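PDB 6UEH: Cow rumen GH26 endo-mannanase from Metagenome, which probably hydrolyses internal beta-1,4-mannosidic linkages in mannans such as galactomannan, with an accessory domain of the CBM6 family joined to its GH26 catalytic barrel. Local coordinates for residues M60-K66 / T127-A133; I49-V55 / G110-F116. One frame throughout, in Å; residues are numbered along the deposited sequence.

Both contacts lie in the CBM6-family accessory domain, a beta-sandwich, and each belongs to a different sheet of it. Contact 1 pairs neighbouring strands of the sheet that reaches the calcium site; contact 2 pairs an outermost strand of the four-stranded sheet with its neighbour. Their centres are about 12 Å apart, and the inward faces pack together, with Ile128 CD1 3.5 Å from Phe116 CE2 and Phe63 CE2 3.8 Å from Val114 CG1. Along the chain the segments alternate, so the chain crosses the sandwich after 49-55 and again after 110-116. Contact 2 is the more buried; contact 1 has a polar outer face with bridging water, whereas contact 2 adds weak asparagine side-chain bonds.

Contact 1 (M60-K66 / T127-A133); sequences MYQFTAK and TITVEEA
Two extended strands, 60-66 and 127-132, run antiparallel with axes 4.4 Å apart at closest and N-to-C directions at 152°. At the start, Met60 O accepts from Ala133 N (3.1 Å), just past the end of the second strand. Tyr61 (chi1 m) faces Glu132 as a non-hydrogen-bonded pair with diverging side chains; water 1 links Tyr61 OH to Glu132 OE2, 2.7 Å from each. Gln62 forms a hydrogen-bonded pair with Glu131: Gln62 N to Glu131 O is 2.7 Å, Glu131 N to Gln62 O 3.0 Å. At Phe63 (m), the branched Val130 (t) suits the opposing site: Val130 CG1 lies over one face of the Phe63 ring, and Val130 CG2 comes 3.8 Å from Phe63 CE2. Thr64 N reaches Thr129 O at 2.9 Å and Thr129 N reaches Thr64 O at 2.7 Å; water 2 joins Thr64 OG1 to Glu131 OE2, 2.7 Å from both. Small Ala65 sits inward beside Ile128. Lys66 N donates to Thr127 O at 3.0 Å, while Lys66 NZ pairs with Asp99; the side chain of Thr127 lies about 4 Å from the bound calcium. Such alternation is that of amphipathic strands, here in one sheet of the CBM6-type beta-sandwich: Phe63, Ala65, Ile128 and Val130 exclude water from the interior, while outside Thr64 and Glu131 share a water and Gln62 and Thr129 turn to Asp101 and Thr11.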
loop_
_atom_site.group_PDB
_atom_site.type_symbol
_atom_site.label_atom_id
_atom_site.label_comp_id
_atom_site.label_asym_id
_atom_site.label_seq_id
_atom_site.Cartn_x
_atom_site.Cartn_y
_atom_site.Cartn_z
ATOM N N MET A 60 -7.183 19.164 5.357
ATOM C CA MET A 60 -7.513 18.486 4.107
ATOM C C MET A 60 -8.793 19.053 3.507
ATOM O O MET A 60 -9.757 19.328 4.222
ATOM C CB MET A 60 -7.656 16.980 4.329
ATOM C CG MET A 60 -6.377 16.302 4.795
ATOM S SD MET A 60 -5.055 16.419 3.575
ATOM C CE MET A 60 -5.643 15.288 2.320
ATOM N N TYR A 61 -8.797 19.219 2.189
ATOM C CA TYR A 61 -9.923 19.843 1.505
ATOM C C TYR A 61 -10.308 19.098 0.229
ATOM O O TYR A 61 -9.449 18.595 -0.495
ATOM C CB TYR A 61 -9.596 21.307 1.197
ATOM C CG TYR A 61 -9.571 22.172 2.435
ATOM C CD1 TYR A 61 -8.428 22.269 3.220
ATOM C CD2 TYR A 61 -10.700 22.875 2.832
ATOM C CE1 TYR A 61 -8.408 23.049 4.360
ATOM C CE2 TYR A 61 -10.691 23.658 3.972
ATOM C CZ TYR A 61 -9.544 23.742 4.733
ATOM O OH TYR A 61 -9.532 24.520 5.866
ATOM N N GLN A 62 -11.611 19.023 -0.025
ATOM C CA GLN A 62 -12.142 18.333 -1.192
ATOM C C GLN A 62 -12.240 19.271 -2.392
ATOM O O GLN A 62 -12.782 20.374 -2.292
ATOM C CB GLN A 62 -13.516 17.739 -0.873
ATOM C CG GLN A 62 -14.252 17.174 -2.079
ATOM C CD GLN A 62 -13.579 15.944 -2.649
ATOM O OE1 GLN A 62 -13.205 15.032 -1.912
ATOM N NE2 GLN A 62 -13.420 15.914 -3.968
ATOM N N PHE A 63 -11.714 18.825 -3.528
ATOM C CA PHE A 63 -11.722 19.632 -4.741
ATOM C C PHE A 63 -12.625 19.021 -5.805
ATOM O O PHE A 63 -12.455 17.866 -6.195
ATOM C CB PHE A 63 -10.299 19.802 -5.276
ATOM C CG PHE A 63 -9.406 20.577 -4.355
ATOM C CD1 PHE A 63 -8.779 19.954 -3.287
ATOM C CD2 PHE A 63 -9.205 21.934 -4.545
ATOM C CE1 PHE A 63 -7.966 20.667 -2.430
ATOM C CE2 PHE A 63 -8.392 22.652 -3.692
ATOM C CZ PHE A 63 -7.770 22.018 -2.634
ATOM N N THR A 64 -13.591 19.807 -6.262
ATOM C CA THR A 64 -14.532 19.369 -7.281
ATOM C C THR A 64 -14.695 20.482 -8.311
ATOM O O THR A 64 -14.540 21.659 -7.990
ATOM C CB THR A 64 -15.900 19.008 -6.665
ATOM O OG1 THR A 64 -15.699 18.201 -5.498
ATOM C CG2 THR A 64 -16.769 18.245 -7.658
ATOM N N ALA A 65 -14.988 20.113 -9.552
ATOM C CA ALA A 65 -15.205 21.112 -10.586
ATOM C C ALA A 65 -16.238 20.640 -11.597
ATOM O O ALA A 65 -16.351 19.445 -11.876
ATOM C CB ALA A 65 -13.893 21.450 -11.283
ATOM N N LYS A 66 -17.004 21.589 -12.123
ATOM C CA LYS A 66 -17.923 21.316 -13.218
ATOM C C LYS A 66 -17.143 21.440 -14.516
ATOM O O LYS A 66 -16.766 22.545 -14.921
ATOM C CB LYS A 66 -19.107 22.282 -13.199
ATOM C CG LYS A 66 -20.219 21.909 -14.163
ATOM C CD LYS A 66 -21.137 20.867 -13.558
ATOM C CE LYS A 66 -21.882 21.435 -12.359
ATOM N NZ LYS A 66 -22.790 20.428 -11.744
ATOM N N THR A 127 -17.173 25.844 -13.210
ATOM C CA THR A 127 -16.979 26.292 -11.837
ATOM C C THR A 127 -16.006 25.366 -11.116
ATOM O O THR A 127 -15.772 24.237 -11.549
ATOM C CB THR A 127 -18.301 26.326 -11.043
ATOM O OG1 THR A 127 -18.880 25.017 -11.027
ATOM C CG2 THR A 127 -19.290 27.307 -11.665
ATOM N N ILE A 128 -15.441 25.853 -10.019
ATOM C CA ILE A 128 -14.570 25.051 -9.170
ATOM C C ILE A 128 -15.042 25.185 -7.724
ATOM O O ILE A 128 -15.376 26.282 -7.278
ATOM C CB ILE A 128 -13.097 25.487 -9.293
ATOM C CG1 ILE A 128 -12.650 25.443 -10.757
ATOM C CG2 ILE A 128 -12.203 24.614 -8.422
ATOM C CD1 ILE A 128 -11.388 26.235 -11.038
ATOM N N THR A 129 -15.083 24.070 -7.002
ATOM C CA THR A 129 -15.590 24.072 -5.634
ATOM C C THR A 129 -14.595 23.458 -4.654
ATOM O O THR A 129 -14.068 22.369 -4.888
ATOM C CB THR A 129 -16.933 23.313 -5.537
ATOM O OG1 THR A 129 -17.929 24.013 -6.294
ATOM C CG2 THR A 129 -17.398 23.207 -4.096
ATOM N N VAL A 130 -14.338 24.170 -3.561
ATOM C CA VAL A 130 -13.479 23.669 -2.496
ATOM C C VAL A 130 -14.276 23.524 -1.202
ATOM O O VAL A 130 -14.884 24.483 -0.725
ATOM C CB VAL A 130 -12.272 24.596 -2.252
ATOM C CG1 VAL A 130 -11.351 24.006 -1.195
ATOM C CG2 VAL A 130 -11.512 24.832 -3.549
ATOM N N GLU A 131 -14.270 22.319 -0.643
ATOM C CA GLU A 131 -14.983 22.031 0.599
ATOM C C GLU A 131 -14.043 21.425 1.629
ATOM O O GLU A 131 -13.011 20.862 1.273
ATOM C CB GLU A 131 -16.144 21.073 0.341
ATOM C CG GLU A 131 -17.196 21.604 -0.612
ATOM C CD GLU A 131 -18.079 20.506 -1.162
ATOM O OE1 GLU A 131 -19.294 20.512 -0.872
ATOM O OE2 GLU A 131 -17.558 19.637 -1.891
ATOM N N GLU A 132 -14.403 21.534 2.906
ATOM C CA GLU A 132 -13.687 20.798 3.937
ATOM C C GLU A 132 -13.833 19.307 3.646
ATOM O O GLU A 132 -14.922 18.841 3.311
ATOM C CB GLU A 132 -14.215 21.149 5.329
ATOM C CG GLU A 132 -13.900 22.579 5.742
ATOM C CD GLU A 132 -14.530 22.968 7.064
ATOM O OE1 GLU A 132 -15.440 22.250 7.526
ATOM O OE2 GLU A 132 -14.117 23.996 7.639
ATOM N N ALA A 133 -12.732 18.572 3.746
ATOM C CA ALA A 133 -12.722 17.167 3.355
ATOM C C ALA A 133 -13.615 16.321 4.248
ATOM O O ALA A 133 -13.763 16.594 5.438
ATOM C CB ALA A 133 -11.301 16.618 3.368
HETATM O O HOH W 1 -11.620 25.022 7.559
HETATM O O HOH W 2 -15.641 20.151 -3.647
#

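Contact 2 (I49-V55 / G110-F116)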
loop_
_atom_site.group_PDB
_atom_site.type_symbol
_atom_site.label_atom_id
_atom_site.label_comp_id
_atom_site.label_asym_id
_atom_site.label_seq_id
_atom_site.Cartn_x
_atom_site.Cartn_y
_atom_site.Cartn_z
ATOM N N ILE A 49 -4.607 27.939 -15.126
ATOM C CA ILE A 49 -5.551 28.848 -14.491
ATOM C C ILE A 49 -5.490 28.585 -12.995
ATOM O O ILE A 49 -5.223 27.457 -12.572
ATOM C CB ILE A 49 -6.990 28.667 -15.015
ATOM C CG1 ILE A 49 -7.499 27.255 -14.718
ATOM C CG2 ILE A 49 -7.054 28.965 -16.511
ATOM C CD1 ILE A 49 -8.943 27.023 -15.133
ATOM N N SER A 50 -5.718 29.615 -12.188
ATOM C CA SER A 50 -5.535 29.454 -10.752
ATOM C C SER A 50 -6.377 30.401 -9.907
ATOM O O SER A 50 -6.913 31.393 -10.398
ATOM C CB SER A 50 -4.059 29.638 -10.398
ATOM O OG SER A 50 -3.619 30.942 -10.735
ATOM N N PHE A 51 -6.481 30.065 -8.625
ATOM C CA PHE A 51 -7.135 30.908 -7.633
ATOM C C PHE A 51 -6.523 30.628 -6.269
ATOM O O PHE A 51 -5.832 29.623 -6.084
ATOM C CB PHE A 51 -8.647 30.665 -7.609
ATOM C CG PHE A 51 -9.039 29.279 -7.173
ATOM C CD1 PHE A 51 -8.941 28.207 -8.047
ATOM C CD2 PHE A 51 -9.532 29.053 -5.896
ATOM C CE1 PHE A 51 -9.312 26.933 -7.651
ATOM C CE2 PHE A 51 -9.903 27.781 -5.495
ATOM C CZ PHE A 51 -9.792 26.719 -6.371
ATOM N N ASN A 52 -6.775 31.516 -5.316
ATOM C CA ASN A 52 -6.212 31.372 -3.982
ATOM C C ASN A 52 -7.218 30.899 -2.942
ATOM O O ASN A 52 -8.389 31.284 -2.965
ATOM C CB ASN A 52 -5.600 32.696 -3.525
ATOM C CG ASN A 52 -5.199 32.676 -2.064
ATOM O OD1 ASN A 52 -4.174 32.098 -1.697
ATOM N ND2 ASN A 52 -6.009 33.304 -1.217
ATOM N N VAL A 53 -6.744 30.049 -2.037
ATOM C CA VAL A 53 -7.483 29.692 -0.836
ATOM C C VAL A 53 -6.590 29.934 0.373
ATOM O O VAL A 53 -5.454 29.462 0.416
ATOM C CB VAL A 53 -7.947 28.223 -0.845
ATOM C CG1 VAL A 53 -8.720 27.909 0.428
ATOM C CG2 VAL A 53 -8.800 27.941 -2.067
ATOM N N THR A 54 -7.097 30.680 1.348
ATOM C CA THR A 54 -6.339 30.970 2.559
ATOM C C THR A 54 -6.975 30.284 3.763
ATOM O O THR A 54 -8.181 30.409 3.989
ATOM C CB THR A 54 -6.242 32.487 2.812
ATOM O OG1 THR A 54 -5.624 33.118 1.686
ATOM C CG2 THR A 54 -5.417 32.773 4.059
ATOM N N VAL A 55 -6.165 29.552 4.526
ATOM C CA VAL A 55 -6.661 28.833 5.699
ATOM C C VAL A 55 -5.844 29.169 6.947
ATOM O O VAL A 55 -4.677 29.550 6.850
ATOM C CB VAL A 55 -6.642 27.300 5.480
ATOM C CG1 VAL A 55 -7.519 26.920 4.299
ATOM C CG2 VAL A 55 -5.220 26.804 5.268
ATOM N N GLY A 110 -1.989 29.624 5.789
ATOM C CA GLY A 110 -1.751 30.780 4.947
ATOM C C GLY A 110 -2.309 30.614 3.546
ATOM O O GLY A 110 -3.292 29.903 3.335
ATOM N N ALA A 111 -1.669 31.269 2.583
ATOM C CA ALA A 111 -2.154 31.291 1.209
ATOM C C ALA A 111 -1.832 29.999 0.465
ATOM O O ALA A 111 -0.757 29.421 0.633
ATOM C CB ALA A 111 -1.568 32.486 0.468
ATOM N N ASN A 112 -2.776 29.549 -0.354
ATOM C CA ASN A 112 -2.578 28.370 -1.187
ATOM C C ASN A 112 -3.014 28.641 -2.621
ATOM O O ASN A 112 -4.181 28.940 -2.875
ATOM C CB ASN A 112 -3.349 27.169 -0.631
ATOM C CG ASN A 112 -2.818 26.703 0.711
ATOM O OD1 ASN A 112 -2.005 25.779 0.784
ATOM N ND2 ASN A 112 -3.274 27.343 1.783
ATOM N N LYS A 113 -2.077 28.544 -3.557
ATOM C CA LYS A 113 -2.420 28.698 -4.962
ATOM C C LYS A 113 -2.919 27.371 -5.509
ATOM O O LYS A 113 -2.159 26.412 -5.617
ATOM C CB LYS A 113 -1.221 29.192 -5.772
ATOM C CG LYS A 113 -1.541 29.455 -7.239
ATOM C CD LYS A 113 -0.332 30.010 -7.981
ATOM C CE LYS A 113 -0.701 30.434 -9.395
ATOM N NZ LYS A 113 0.462 30.993 -10.136
ATOM N N VAL A 114 -4.205 27.313 -5.831
ATOM C CA VAL A 114 -4.774 26.127 -6.453
ATOM C C VAL A 114 -4.804 26.321 -7.961
ATOM O O VAL A 114 -5.447 27.246 -8.460
ATOM C CB VAL A 114 -6.193 25.834 -5.937
ATOM C CG1 VAL A 114 -6.709 24.524 -6.524
ATOM C CG2 VAL A 114 -6.199 25.784 -4.413
ATOM N N SER A 115 -4.104 25.454 -8.684
ATOM C CA SER A 115 -3.988 25.597 -10.131
ATOM C C SER A 115 -4.459 24.367 -10.890
ATOM O O SER A 115 -4.353 23.240 -10.406
ATOM C CB SER A 115 -2.537 25.893 -10.526
ATOM O OG SER A 115 -2.060 27.071 -9.906
ATOM N N PHE A 116 -4.982 24.595 -12.087
ATOM C CA PHE A 116 -5.096 23.532 -13.066
ATOM C C PHE A 116 -4.037 23.783 -14.123
ATOM O O PHE A 116 -4.068 24.799 -14.815
ATOM C CB PHE A 116 -6.497 23.472 -13.671
ATOM C CG PHE A 116 -7.537 22.978 -12.712
ATOM C CD1 PHE A 116 -7.656 21.626 -12.443
ATOM C CD2 PHE A 116 -8.382 23.865 -12.065
ATOM C CE1 PHE A 116 -8.607 21.165 -11.553
ATOM C CE2 PHE A 116 -9.332 23.410 -11.176
ATOM C CZ PHE A 116 -9.446 22.059 -10.920
#
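Backbone hydrogen bonds join the two antiparallel strands at four pairs. Phe51 N donates to Val114 O at 3.0 Å. The return bond, from Val114 N to Phe51 O, is 2.8 Å. Val55 N donates to Gly110 O at 3.1 Å. Gly110 N answers to Val55 O at 2.9 Å. At one end Phe116 N donates to Ile49 O at 2.9 Å, and Ile49 N to Phe116 O at 3.2 Å. Between them Val53 N gives a good bond to Asn112 O (2.9 Å), but the return from Asn112 N to Val53 O (2.8 Å) is bent and weak, and Asn112 N also bonds weakly to Asn52 OD1 (3.2 Å). Asn52 ND2 in turn donates to Thr54 OG1 at 2.9 Å. The side-chain nitrogen Asn112 ND2 bonds chiefly to Asn108 O, and weakly to Val53 O (3.3 Å). Gly110 has phi 98° and psi -151°, where a CB would jam against the preceding carbonyl, so glycine fits. Strand 49-55 is an outermost strand of the four-stranded sheet in this CBM6-type beta-sandwich, and its apolar side chains look across to the other sheet. The branched Val114 suits a place over the flat Phe51 ring face, its CB 4.0 Å from the centroid in a CH-pi contact. Phe51 also touches Ile128 and Val130, while Phe116 meets Phe102 edge-to-face. On the reverse face Lys113, on the exposed side, is fully extended (all t).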